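Local coordinates for protein dihydropteroate synthase (Burkholderia cenocepacia, PDB 2Y5S) that probably catalyses the condensation of para-aminobenzoate with 6-hydroxymethyl-7,8-dihydropterin diphosphate to form 7,8-dihydropteroate, a step in folate biosynthesis, at residues C13-L18 / P95-L100; G139-C144 / A187-V192; L7-Q12 / D222-P227. All coordinates share one frame; numbering follows the deposited sequence. Where two conformers were deposited one is given.

Contact 1. Residues C13-L18 / P95-L100; sequences CGRFEL and PLNVPL
Phe16 and Pro99 meet ring to ring where an N-terminal beta hairpin settles against the loop that leads into strand 100-103 of the TIM barrel. The hairpin reverses through a type II' turn from Cys13 to Phe16, closed at its base by the paired backbone bonds of those two residues. Pro99 CD sits over the middle of the Phe16 ring, 3.8 Å from its centroid and only 9° off the ring normal, a CH-pi contact; Pro99 CG lies over the same face, 3.6 Å from Phe16 CD2. The opposite face of the phenyl is partly covered, toward the rim, by CB of Arg15. A chi1 of -53° holds Phe16 CG anti to its own carbonyl carbon. At the far end of the ring CZ lies 3.5 Å from Asn97 C, in the peptide before Val98. That same CZ corner points at the face of the Arg15 guanidinium, 3.9 Å from its plane, and the guanidinium itself stands beyond the rim of the phenyl. At the CG-CB edge of Pro99, Leu18 CD2 approaches CG and Cys13 SG approaches CB, both loosely, while Leu62 of strand 62-66 touches Pro99 as well.

Polar partners hold the guanidinium as well. Its NH2 forms a salt bridge with Asp119, its NH1 donates to the carbonyl of Arg94, and Leu100 CG lies at its edge. Two waters complete the junction across the segments. One, in the guanidinium plane, accepts from Arg15 NH1 and donates to Asn97 OD1, although Asn97 was modelled in two conformers and this link is accordingly doubtful. The other, beside Val98, which was also modelled in two conformers, accepts from Arg15 NH2 at 3.0 Å and from Val98 N at 3.0 Å.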
ATOM      1  N   CYS B  13      27.228  -7.001  -1.153  1.00 24.64           N
ATOM      2  CA  CYS B  13      27.026  -5.626  -1.584  1.00 24.12           C
ATOM      3  C   CYS B  13      28.169  -4.749  -1.123  1.00 24.08           C
ATOM      4  O   CYS B  13      28.003  -3.852  -0.303  1.00 23.48           O
ATOM      5  CB  CYS B  13      25.677  -5.104  -1.077  1.00 23.40           C
ATOM      6  SG  CYS B  13      25.134  -3.578  -1.838  1.00 25.08           S
ATOM      7  N   GLY B  14      29.344  -5.033  -1.670  1.00 24.88           N
ATOM      8  CA  GLY B  14      30.546  -4.276  -1.358  1.00 25.77           C
ATOM      9  C   GLY B  14      30.931  -4.448   0.098  1.00 26.62           C
ATOM     10  O   GLY B  14      31.284  -5.541   0.512  1.00 26.91           O
ATOM     11  N   ARG B  15      30.853  -3.370   0.874  1.00 26.63           N
ATOM     12  CA  ARG B  15      31.209  -3.433   2.297  1.00 28.44           C
ATOM     13  C   ARG B  15      30.180  -4.221   3.100  1.00 28.53           C
ATOM     14  O   ARG B  15      30.444  -4.576   4.229  1.00 29.08           O
ATOM     15  CB  ARG B  15      31.297  -2.029   2.912  1.00 28.94           C
ATOM     16  CG  ARG B  15      32.467  -1.188   2.472  1.00 30.15           C
ATOM     17  CD  ARG B  15      32.306   0.232   3.002  1.00 30.51           C
ATOM     18  NE  ARG B  15      31.229   0.964   2.313  1.00 27.79           N
ATOM     19  CZ  ARG B  15      30.758   2.152   2.697  1.00 27.11           C
ATOM     20  NH1 ARG B  15      31.233   2.753   3.786  1.00 27.47           N
ATOM     21  NH2 ARG B  15      29.793   2.742   1.998  1.00 25.67           N
ATOM     22  N   PHE B  16      29.006  -4.467   2.519  1.00 27.14           N
ATOM     23  CA  PHE B  16      27.871  -4.992   3.258  1.00 27.39           C
ATOM     24  C   PHE B  16      27.460  -6.357   2.730  1.00 27.69           C
ATOM     25  O   PHE B  16      27.645  -6.650   1.553  1.00 28.11           O
ATOM     26  CB  PHE B  16      26.698  -4.008   3.142  1.00 25.62           C
ATOM     27  CG  PHE B  16      27.056  -2.617   3.536  1.00 25.77           C
ATOM     28  CD1 PHE B  16      27.005  -2.230   4.874  1.00 27.73           C
ATOM     29  CD2 PHE B  16      27.505  -1.702   2.586  1.00 25.54           C
ATOM     30  CE1 PHE B  16      27.372  -0.957   5.262  1.00 29.16           C
ATOM     31  CE2 PHE B  16      27.862  -0.412   2.962  1.00 26.67           C
ATOM     32  CZ  PHE B  16      27.803  -0.039   4.309  1.00 28.58           C
ATOM     33  N   GLU B  17      26.975  -7.193   3.638  1.00 28.73           N
ATOM     34  CA  GLU B  17      26.318  -8.443   3.303  0.50 29.11           C
ATOM     35  C   GLU B  17      24.826  -8.241   3.577  1.00 28.31           C
ATOM     36  O   GLU B  17      24.373  -8.289   4.720  1.00 29.28           O
ATOM     37  CB  GLU B  17      26.890  -9.591   4.145  0.50 31.74           C
ATOM     38  CG  GLU B  17      28.403  -9.813   3.973  0.50 33.24           C
ATOM     39  CD  GLU B  17      28.955 -10.912   4.874  0.50 36.58           C
ATOM     40  OE1 GLU B  17      29.034 -10.701   6.099  0.50 38.65           O
ATOM     41  OE2 GLU B  17      29.325 -11.986   4.354  0.50 37.85           O
ATOM     42  N   LEU B  18      24.060  -7.970   2.533  1.00 26.51           N
ATOM     43  CA  LEU B  18      22.632  -7.725   2.729  1.00 25.81           C
ATOM     44  C   LEU B  18      21.837  -9.036   2.830  1.00 26.21           C
ATOM     45  O   LEU B  18      21.986  -9.931   1.989  1.00 26.45           O
ATOM     46  CB  LEU B  18      22.090  -6.854   1.596  1.00 24.05           C
ATOM     47  CG  LEU B  18      22.761  -5.491   1.443  1.00 23.55           C
ATOM     48  CD1 LEU B  18      22.134  -4.798   0.237  1.00 23.28           C
ATOM     49  CD2 LEU B  18      22.657  -4.626   2.716  1.00 23.22           C
ATOM     50  N   PRO B  95      31.657   7.590   4.649  1.00 36.84           N
ATOM     51  CA  PRO B  95      31.747   7.516   6.103  1.00 37.73           C
ATOM     52  C   PRO B  95      30.424   7.157   6.800  1.00 36.82           C
ATOM     53  O   PRO B  95      30.461   6.610   7.896  1.00 37.13           O
ATOM     54  CB  PRO B  95      32.225   8.921   6.498  1.00 39.69           C
ATOM     55  CG  PRO B  95      32.977   9.402   5.327  1.00 39.85           C
ATOM     56  CD  PRO B  95      32.232   8.848   4.137  1.00 37.82           C
ATOM     57  N   LEU B  96      29.276   7.412   6.158  1.00 34.93           N
ATOM     58  CA  LEU B  96      27.979   7.130   6.774  1.00 34.03           C
ATOM     59  C   LEU B  96      27.654   5.630   6.948  1.00 32.96           C
ATOM     60  O   LEU B  96      26.689   5.287   7.622  1.00 31.79           O
ATOM     61  CB  LEU B  96      26.846   7.828   6.003  1.00 33.35           C
ATOM     62  CG  LEU B  96      26.879   9.363   5.968  1.00 33.81           C
ATOM     63  CD1 LEU B  96      25.717   9.909   5.155  1.00 31.62           C
ATOM     64  CD2 LEU B  96      26.884   9.958   7.377  1.00 36.13           C
ATOM     65  N   ASN B  97      28.455   4.752   6.347  1.00 32.62           N
ATOM     66  CA  ASN B  97      28.279   3.308   6.485  0.50 31.99           C
ATOM     67  C   ASN B  97      26.864   2.862   6.107  1.00 30.14           C
ATOM     68  O   ASN B  97      26.205   2.165   6.854  1.00 30.88           O
ATOM     69  CB  ASN B  97      28.668   2.855   7.903  0.50 33.56           C
ATOM     70  CG  ASN B  97      30.126   3.175   8.234  0.50 35.23           C
ATOM     71  OD1 ASN B  97      30.953   3.317   7.341  0.50 36.41           O
ATOM     72  ND2 ASN B  97      30.438   3.293   9.521  0.50 38.38           N
ATOM     73  N   VAL B  98      26.426   3.298   4.927  1.00 28.23           N
ATOM     74  CA  VAL B  98      25.160   2.880   4.333  0.50 26.95           C
ATOM     75  C   VAL B  98      25.447   2.483   2.879  1.00 25.64           C
ATOM     76  O   VAL B  98      26.221   3.133   2.192  1.00 25.50           O
ATOM     77  CB  VAL B  98      24.075   3.994   4.417  0.50 26.99           C
ATOM     78  CG1 VAL B  98      24.533   5.263   3.729  0.50 27.69           C
ATOM     79  CG2 VAL B  98      22.762   3.521   3.835  0.50 26.00           C
ATOM     80  N   PRO B  99      24.861   1.362   2.420  1.00 24.68           N
ATOM     81  CA  PRO B  99      25.206   0.985   1.052  1.00 23.50           C
ATOM     82  C   PRO B  99      25.007   2.113   0.025  1.00 23.07           C
ATOM     83  O   PRO B  99      23.962   2.781   0.004  1.00 20.98           O
ATOM     84  CB  PRO B  99      24.278  -0.196   0.770  1.00 23.11           C
ATOM     85  CG  PRO B  99      24.053  -0.833   2.146  1.00 23.11           C
ATOM     86  CD  PRO B  99      24.131   0.291   3.139  1.00 24.15           C
ATOM     87  N   LEU B 100      26.043   2.322  -0.791  1.00 23.08           N
ATOM     88  CA  LEU B 100      26.044   3.308  -1.850  1.00 23.17           C
ATOM     89  C   LEU B 100      25.929   2.607  -3.203  1.00 22.34           C
ATOM     90  O   LEU B 100      26.854   1.922  -3.640  1.00 21.97           O
ATOM     91  CB  LEU B 100      27.323   4.159  -1.798  1.00 24.05           C
ATOM     92  CG  LEU B 100      27.582   4.926  -0.492  1.00 25.49           C
ATOM     93  CD1 LEU B 100      28.822   5.823  -0.592  1.00 26.39           C
ATOM     94  CD2 LEU B 100      26.359   5.745  -0.073  1.00 24.85           C
TER
HETATM   95  O   HOH W   1      28.151   4.931   3.124  1.00 13.38           O
HETATM   96  O   HOH W   2      33.413   2.486   5.620  1.00 32.31           O

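Contact 2. Residues G139-C144 / A187-V192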
ATOM      1  N   GLY B 139      36.347  -7.820  -7.201  1.00 30.79           N
ATOM      2  CA  GLY B 139      35.937  -7.247  -5.939  1.00 30.58           C
ATOM      3  C   GLY B 139      34.614  -7.820  -5.491  1.00 29.91           C
ATOM      4  O   GLY B 139      34.213  -8.902  -5.929  1.00 28.84           O
ATOM      5  N   ASN B 140      33.942  -7.080  -4.619  1.00 29.45           N
ATOM      6  CA  ASN B 140      32.752  -7.563  -3.947  1.00 29.59           C
ATOM      7  C   ASN B 140      31.499  -6.723  -4.084  1.00 27.13           C
ATOM      8  O   ASN B 140      30.539  -6.945  -3.362  1.00 25.63           O
ATOM      9  CB  ASN B 140      33.054  -7.755  -2.464  1.00 31.47           C
ATOM     10  CG  ASN B 140      33.266  -9.184  -2.137  1.00 36.34           C
ATOM     11  OD1 ASN B 140      32.331  -9.862  -1.708  1.00 43.87           O
ATOM     12  ND2 ASN B 140      34.462  -9.694  -2.420  1.00 38.25           N
ATOM     13  N   SER B 141      31.503  -5.768  -5.003  1.00 26.04           N
ATOM     14  CA  SER B 141      30.353  -4.892  -5.163  1.00 24.55           C
ATOM     15  C   SER B 141      29.120  -5.710  -5.530  1.00 23.78           C
ATOM     16  O   SER B 141      29.211  -6.733  -6.212  1.00 23.84           O
ATOM     17  CB  SER B 141      30.607  -3.829  -6.225  1.00 23.85           C
ATOM     18  OG  SER B 141      30.993  -4.407  -7.459  1.00 23.26           O
ATOM     19  N   GLY B 142      27.974  -5.259  -5.045  1.00 22.59           N
ATOM     20  CA  GLY B 142      26.703  -5.726  -5.563  1.00 21.92           C
ATOM     21  C   GLY B 142      26.519  -5.213  -6.984  1.00 21.33           C
ATOM     22  O   GLY B 142      27.077  -4.175  -7.370  1.00 21.16           O
ATOM     23  N   LEU B 143      25.746  -5.955  -7.766  1.00 20.79           N
ATOM     24  CA  LEU B 143      25.490  -5.607  -9.151  1.00 20.39           C
ATOM     25  C   LEU B 143      24.040  -5.861  -9.463  1.00 20.09           C
ATOM     26  O   LEU B 143      23.563  -6.991  -9.311  1.00 20.77           O
ATOM     27  CB  LEU B 143      26.347  -6.457 -10.083  1.00 20.60           C
ATOM     28  CG  LEU B 143      27.865  -6.449  -9.889  1.00 20.07           C
ATOM     29  CD1 LEU B 143      28.509  -7.551 -10.731  1.00 19.80           C
ATOM     30  CD2 LEU B 143      28.409  -5.084 -10.263  1.00 19.26           C
ATOM     31  N   CYS B 144      23.338  -4.824  -9.903  1.00 19.38           N
ATOM     32  CA  CYS B 144      21.953  -4.993 -10.328  1.00 18.99           C
ATOM     33  C   CYS B 144      21.881  -4.919 -11.847  1.00 18.34           C
ATOM     34  O   CYS B 144      22.143  -3.872 -12.446  1.00 18.03           O
ATOM     35  CB  CYS B 144      21.043  -3.945  -9.738  1.00 18.62           C
ATOM     36  SG  CYS B 144      19.312  -4.133 -10.283  1.00 20.90           S
ATOM     37  N   ALA B 187      27.802 -15.463  -7.919  1.00 27.27           N
ATOM     38  CA  ALA B 187      26.342 -15.333  -8.013  1.00 26.13           C
ATOM     39  C   ALA B 187      25.717 -14.513  -6.896  1.00 25.11           C
ATOM     40  O   ALA B 187      24.701 -13.844  -7.112  1.00 23.84           O
ATOM     41  CB  ALA B 187      25.692 -16.712  -8.043  1.00 27.04           C
ATOM     42  N   GLU B 188      26.310 -14.568  -5.707  1.00 25.35           N
ATOM     43  CA  GLU B 188      25.770 -13.836  -4.558  1.00 25.50           C
ATOM     44  C   GLU B 188      25.910 -12.297  -4.642  1.00 23.12           C
ATOM     45  O   GLU B 188      25.254 -11.578  -3.893  1.00 22.59           O
ATOM     46  CB  GLU B 188      26.360 -14.368  -3.235  1.00 27.32           C
ATOM     47  CG  GLU B 188      27.845 -14.605  -3.250  1.00 32.65           C
ATOM     48  CD  GLU B 188      28.230 -16.072  -3.546  1.00 37.34           C
ATOM     49  OE1 GLU B 188      28.093 -16.534  -4.704  1.00 36.96           O
ATOM     50  OE2 GLU B 188      28.678 -16.761  -2.601  1.00 43.93           O
ATOM     51  N   ARG B 189      26.735 -11.793  -5.561  1.00 22.34           N
ATOM     52  CA  ARG B 189      26.882 -10.345  -5.780  1.00 20.98           C
ATOM     53  C   ARG B 189      25.814  -9.770  -6.712  1.00 20.30           C
ATOM     54  O   ARG B 189      25.762  -8.557  -6.924  1.00 19.54           O
ATOM     55  CB  ARG B 189      28.253 -10.047  -6.397  1.00 21.72           C
ATOM     56  CG  ARG B 189      29.467 -10.322  -5.488  1.00 22.06           C
ATOM     57  CD  ARG B 189      30.762 -10.204  -6.279  1.00 23.53           C
ATOM     58  NE  ARG B 189      30.868  -8.869  -6.860  1.00 22.35           N
ATOM     59  CZ  ARG B 189      31.654  -8.507  -7.871  1.00 24.01           C
ATOM     60  NH1 ARG B 189      32.460  -9.374  -8.476  1.00 23.12           N
ATOM     61  NH2 ARG B 189      31.613  -7.240  -8.287  1.00 24.21           N
ATOM     62  N   ILE B 190      24.974 -10.635  -7.276  1.00 20.22           N
ATOM     63  CA  ILE B 190      24.064 -10.252  -8.348  1.00 19.74           C
ATOM     64  C   ILE B 190      22.617 -10.190  -7.871  1.00 19.38           C
ATOM     65  O   ILE B 190      22.102 -11.117  -7.240  1.00 20.35           O
ATOM     66  CB  ILE B 190      24.163 -11.236  -9.554  1.00 20.06           C
ATOM     67  CG1 ILE B 190      25.607 -11.274 -10.101  1.00 21.62           C
ATOM     68  CG2 ILE B 190      23.192 -10.817 -10.687  1.00 20.31           C
ATOM     69  CD1 ILE B 190      25.931 -12.475 -11.015  1.00 20.96           C
ATOM     70  N   CYS B 191      21.964  -9.077  -8.182  1.00 19.02           N
ATOM     71  CA  CYS B 191      20.517  -8.988  -8.105  1.00 18.78           C
ATOM     72  C   CYS B 191      19.999  -8.585  -9.467  1.00 17.98           C
ATOM     73  O   CYS B 191      20.780  -8.197 -10.339  1.00 18.47           O
ATOM     74  CB  CYS B 191      20.059  -8.009  -7.036  1.00 18.59           C
ATOM     75  SG  CYS B 191      20.501  -6.297  -7.262  1.00 22.02           S
ATOM     76  N   VAL B 192      18.696  -8.746  -9.669  1.00 17.56           N
ATOM     77  CA  VAL B 192      18.081  -8.460 -10.960  1.00 17.36           C
ATOM     78  C   VAL B 192      16.875  -7.541 -10.798  1.00 17.02           C
ATOM     79  O   VAL B 192      16.263  -7.453  -9.716  1.00 16.99           O
ATOM     80  CB  VAL B 192      17.622  -9.745 -11.646  1.00 18.43           C
ATOM     81  CG1 VAL B 192      18.805 -10.706 -11.850  1.00 18.89           C
ATOM     82  CG2 VAL B 192      16.483 -10.410 -10.841  1.00 18.88           C
TER
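The guanidinium of Arg189 lies between two layers, with Gly139 O and Asn140 CA over one face and Leu143 CD1 over the other, while Ser141 O occupies its edge. At that edge the grip is side-on and nearly flat. Arg189 NE reaches Ser141 O at 2.8 Å with an N-H...O angle of 164°, and NH2 shares the same oxygen at 3.2 Å along a more bent path. NH2 also donates to Ser141 OG at 3.0 Å. That hydroxyl stands between the backbone N and the carbonyl carbon of its own residue (chi1 55°), which brings it round to the arginine. Gly139 O, 3.0 Å above the plane and displaced toward the rim, is too poorly angled to count as a hydrogen bond, though its partial negative charge probably suits the cation. Outside the two segments, the carbonyls of Val136 and Arg137 receive NH2 and NH1, so backbone oxygens gather round this buried charge at its edge and on one face.

Beyond the arginine the chains pair as parallel strands. Leu143 N donates to Arg189 O at 2.7 Å and Cys191 N to Leu143 O at 2.9 Å, placing Leu143 beside Ile190 and Cys144 beside Cys191. On the cysteine face Cys191 SG packs 3.5 Å from Cys144 CB. The opposite face carries Leu143 and Ile190, the latter resting on helix 165-182. Neighbouring parallel strands with helices packed outside are the framework of the TIM barrel, and here Cys144 touches the 7,8-dihydropteroate bound in the pocket.

Contact 3. Residues L7-Q12 / D222-P227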
ATOM      1  N   LEU B   7      11.630 -15.597   1.572  1.00 42.49           N
ATOM      2  CA  LEU B   7      12.845 -14.914   2.004  1.00 39.25           C
ATOM      3  C   LEU B   7      13.808 -14.754   0.816  1.00 35.79           C
ATOM      4  O   LEU B   7      14.450 -15.731   0.409  1.00 35.43           O
ATOM      5  CB  LEU B   7      13.498 -15.686   3.158  1.00 41.53           C
ATOM      6  CG  LEU B   7      14.012 -14.866   4.351  1.00 42.26           C
ATOM      7  CD1 LEU B   7      15.163 -13.969   3.938  1.00 40.54           C
ATOM      8  CD2 LEU B   7      12.869 -14.057   5.010  1.00 43.23           C
ATOM      9  N   PRO B   8      13.907 -13.521   0.250  1.00 31.01           N
ATOM     10  CA  PRO B   8      14.848 -13.294  -0.857  1.00 28.92           C
ATOM     11  C   PRO B   8      16.266 -13.724  -0.502  1.00 28.07           C
ATOM     12  O   PRO B   8      16.696 -13.577   0.652  1.00 27.85           O
ATOM     13  CB  PRO B   8      14.792 -11.776  -1.077  1.00 26.72           C
ATOM     14  CG  PRO B   8      13.475 -11.346  -0.487  1.00 27.58           C
ATOM     15  CD  PRO B   8      13.224 -12.277   0.651  1.00 29.97           C
ATOM     16  N   ALA B   9      16.974 -14.244  -1.496  1.00 27.13           N
ATOM     17  CA  ALA B   9      18.342 -14.694  -1.323  1.00 27.35           C
ATOM     18  C   ALA B   9      19.248 -13.502  -0.988  1.00 25.37           C
ATOM     19  O   ALA B   9      18.980 -12.384  -1.425  1.00 24.57           O
ATOM     20  CB  ALA B   9      18.824 -15.392  -2.592  1.00 27.15           C
ATOM     21  N   PRO B  10      20.320 -13.737  -0.221  1.00 25.88           N
ATOM     22  CA  PRO B  10      21.201 -12.644   0.174  1.00 24.91           C
ATOM     23  C   PRO B  10      21.982 -11.999  -0.978  1.00 23.74           C
ATOM     24  O   PRO B  10      22.191 -12.614  -2.036  1.00 22.51           O
ATOM     25  CB  PRO B  10      22.167 -13.307   1.163  1.00 26.53           C
ATOM     26  CG  PRO B  10      22.190 -14.735   0.760  1.00 29.17           C
ATOM     27  CD  PRO B  10      20.786 -15.034   0.304  1.00 28.68           C
ATOM     28  N   LEU B  11      22.414 -10.764  -0.733  1.00 22.80           N
ATOM     29  CA  LEU B  11      23.178 -10.006  -1.696  1.00 22.81           C
ATOM     30  C   LEU B  11      24.511  -9.530  -1.105  1.00 23.57           C
ATOM     31  O   LEU B  11      24.541  -8.748  -0.163  1.00 23.92           O
ATOM     32  CB  LEU B  11      22.355  -8.805  -2.168  1.00 21.16           C
ATOM     33  CG  LEU B  11      22.965  -8.014  -3.333  1.00 21.54           C
ATOM     34  CD1 LEU B  11      23.090  -8.900  -4.576  1.00 19.17           C
ATOM     35  CD2 LEU B  11      22.136  -6.719  -3.636  1.00 20.38           C
ATOM     36  N   GLN B  12      25.614  -9.992  -1.672  1.00 24.97           N
ATOM     37  CA  GLN B  12      26.921  -9.431  -1.334  1.00 26.06           C
ATOM     38  C   GLN B  12      26.983  -8.024  -1.968  1.00 25.09           C
ATOM     39  O   GLN B  12      26.773  -7.874  -3.158  1.00 24.86           O
ATOM     40  CB  GLN B  12      28.015 -10.358  -1.827  1.00 27.76           C
ATOM     41  CG  GLN B  12      29.426  -9.842  -1.683  1.00 30.45           C
ATOM     42  CD  GLN B  12      29.792  -9.534  -0.255  1.00 33.69           C
ATOM     43  OE1 GLN B  12      29.516 -10.323   0.655  1.00 32.17           O
ATOM     44  NE2 GLN B  12      30.423  -8.372  -0.043  1.00 36.28           N
ATOM     45  N   ASP B 222      22.583 -22.367  -6.551  1.00 37.86           N
ATOM     46  CA  ASP B 222      22.031 -23.026  -5.362  1.00 39.32           C
ATOM     47  C   ASP B 222      20.512 -23.222  -5.424  1.00 38.92           C
ATOM     48  O   ASP B 222      19.914 -23.671  -4.447  1.00 40.37           O
ATOM     49  CB  ASP B 222      22.395 -22.249  -4.090  1.00 38.77           C
ATOM     50  CG  ASP B 222      21.735 -20.874  -4.033  1.00 38.33           C
ATOM     51  OD1 ASP B 222      20.953 -20.543  -4.952  1.00 39.00           O
ATOM     52  OD2 ASP B 222      22.012 -20.115  -3.076  1.00 39.76           O
ATOM     53  N   GLY B 223      19.884 -22.875  -6.548  1.00 37.91           N
ATOM     54  CA  GLY B 223      18.436 -23.047  -6.719  1.00 37.94           C
ATOM     55  C   GLY B 223      17.582 -21.884  -6.238  1.00 36.11           C
ATOM     56  O   GLY B 223      16.390 -21.815  -6.554  1.00 36.38           O
ATOM     57  N   ARG B 224      18.164 -20.972  -5.463  1.00 34.60           N
ATOM     58  CA  ARG B 224      17.437 -19.794  -5.030  1.00 32.87           C
ATOM     59  C   ARG B 224      17.364 -18.817  -6.194  1.00 30.61           C
ATOM     60  O   ARG B 224      18.336 -18.633  -6.939  1.00 29.75           O
ATOM     61  CB  ARG B 224      18.133 -19.087  -3.857  1.00 33.12           C
ATOM     62  CG  ARG B 224      17.952 -19.714  -2.465  1.00 36.78           C
ATOM     63  CD  ARG B 224      17.520 -18.628  -1.461  1.00 41.10           C
ATOM     64  NE  ARG B 224      18.272 -18.627  -0.201  1.00 45.50           N
ATOM     65  CZ  ARG B 224      17.912 -17.934   0.885  1.00 46.02           C
ATOM     66  NH1 ARG B 224      16.815 -17.184   0.880  1.00 44.07           N
ATOM     67  NH2 ARG B 224      18.658 -17.983   1.986  1.00 47.80           N
ATOM     68  N   ALA B 225      16.226 -18.154  -6.318  1.00 28.68           N
ATOM     69  CA  ALA B 225      16.087 -17.071  -7.274  1.00 26.94           C
ATOM     70  C   ALA B 225      17.044 -15.922  -6.916  1.00 25.33           C
ATOM     71  O   ALA B 225      17.269 -15.623  -5.743  1.00 24.44           O
ATOM     72  CB  ALA B 225      14.641 -16.590  -7.298  1.00 26.20           C
ATOM     73  N   TYR B 226      17.618 -15.293  -7.937  1.00 24.38           N
ATOM     74  CA  TYR B 226      18.303 -14.004  -7.753  1.00 22.47           C
ATOM     75  C   TYR B 226      17.349 -13.018  -7.049  1.00 21.10           C
ATOM     76  O   TYR B 226      16.155 -12.948  -7.380  1.00 21.42           O
ATOM     77  CB  TYR B 226      18.786 -13.450  -9.099  1.00 21.69           C
ATOM     78  CG  TYR B 226      20.019 -14.157  -9.642  1.00 22.18           C
ATOM     79  CD1 TYR B 226      21.295 -13.829  -9.185  1.00 21.38           C
ATOM     80  CD2 TYR B 226      19.915 -15.155 -10.613  1.00 24.45           C
ATOM     81  CE1 TYR B 226      22.427 -14.477  -9.674  1.00 22.74           C
ATOM     82  CE2 TYR B 226      21.044 -15.820 -11.096  1.00 24.47           C
ATOM     83  CZ  TYR B 226      22.295 -15.477 -10.624  1.00 23.48           C
ATOM     84  OH  TYR B 226      23.416 -16.126 -11.087  1.00 22.26           O
ATOM     85  N   PRO B 227      17.845 -12.294  -6.032  1.00 20.32           N
ATOM     86  CA  PRO B 227      16.974 -11.326  -5.379  1.00 18.97           C
ATOM     87  C   PRO B 227      16.625 -10.184  -6.320  1.00 18.26           C
ATOM     88  O   PRO B 227      17.429  -9.837  -7.199  1.00 18.13           O
ATOM     89  CB  PRO B 227      17.806 -10.849  -4.200  1.00 19.40           C
ATOM     90  CG  PRO B 227      19.213 -10.969  -4.674  1.00 19.62           C
ATOM     91  CD  PRO B 227      19.214 -12.246  -5.483  1.00 20.67           C
TER
HETATM   92  O   HOH W   3      15.547 -14.873  -3.906  1.00 12.33           O
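Two intermediate torsions, chi2 of -130° and chi3 of -132°, bend the Arg224 chain over Ala9, whose CB packs 3.7 Å from Arg224 CD. The guanidinium beyond this bend lays one face on Ala9 CA and on Pro10 CD, the latter 4.0 Å from its plane and toward the rim, the Pro10 and Arg224 side chains crossing at about a right angle. At its edge NH1 lies 2.8 Å from Leu7 O. An Asx turn leads into this arginine, Arg224 N donating to Asp222 OD1.

Further along, Ala9 CB touches Ala225 O at 3.5 Å, and a water spans the gap by accepting from Ala9 N and donating to Ala225 O. Pro227 presses its CB to within 3.4 Å of Ala9 O, a buried oxygen with no hydrogen-bonding partner in the model. Pro8 CB and Leu11 CD1 make looser contacts with the same proline.

Around this junction Arg220 donates to Pro10 O and packs against Ala9 and Pro227. Leu11 and Pro227 both rest on Cys191 of strand 190-193, and Tyr226 turns away to pack on that strand and on helix 165-182.

The three contacts illustrate how an N-terminal extension is tied to a TIM barrel. Strands 11-13 and 16-18 form one hairpin, joined by Leu18 N to Leu11 O at 2.8 Å, so contacts 1 and 3 share it although their centres are 18 Å apart. The segments leading into the barrel strands of contact 2 meet both: Gly14 N reaches Asn140 O at 2.8 Å, and Gln12 N reaches Glu188 O at 2.8 Å. Val192 N probably bonds to Pro227 O at 3.0 Å, joining contacts 2 and 3, whose centres lie 11 Å apart. Contact 2 alone reaches the ligand: Cys144 is about 4 Å from 7,8-dihydropteroate, whereas the side chains of Leu11 and Cys13 remain about 11 and 12 Å away.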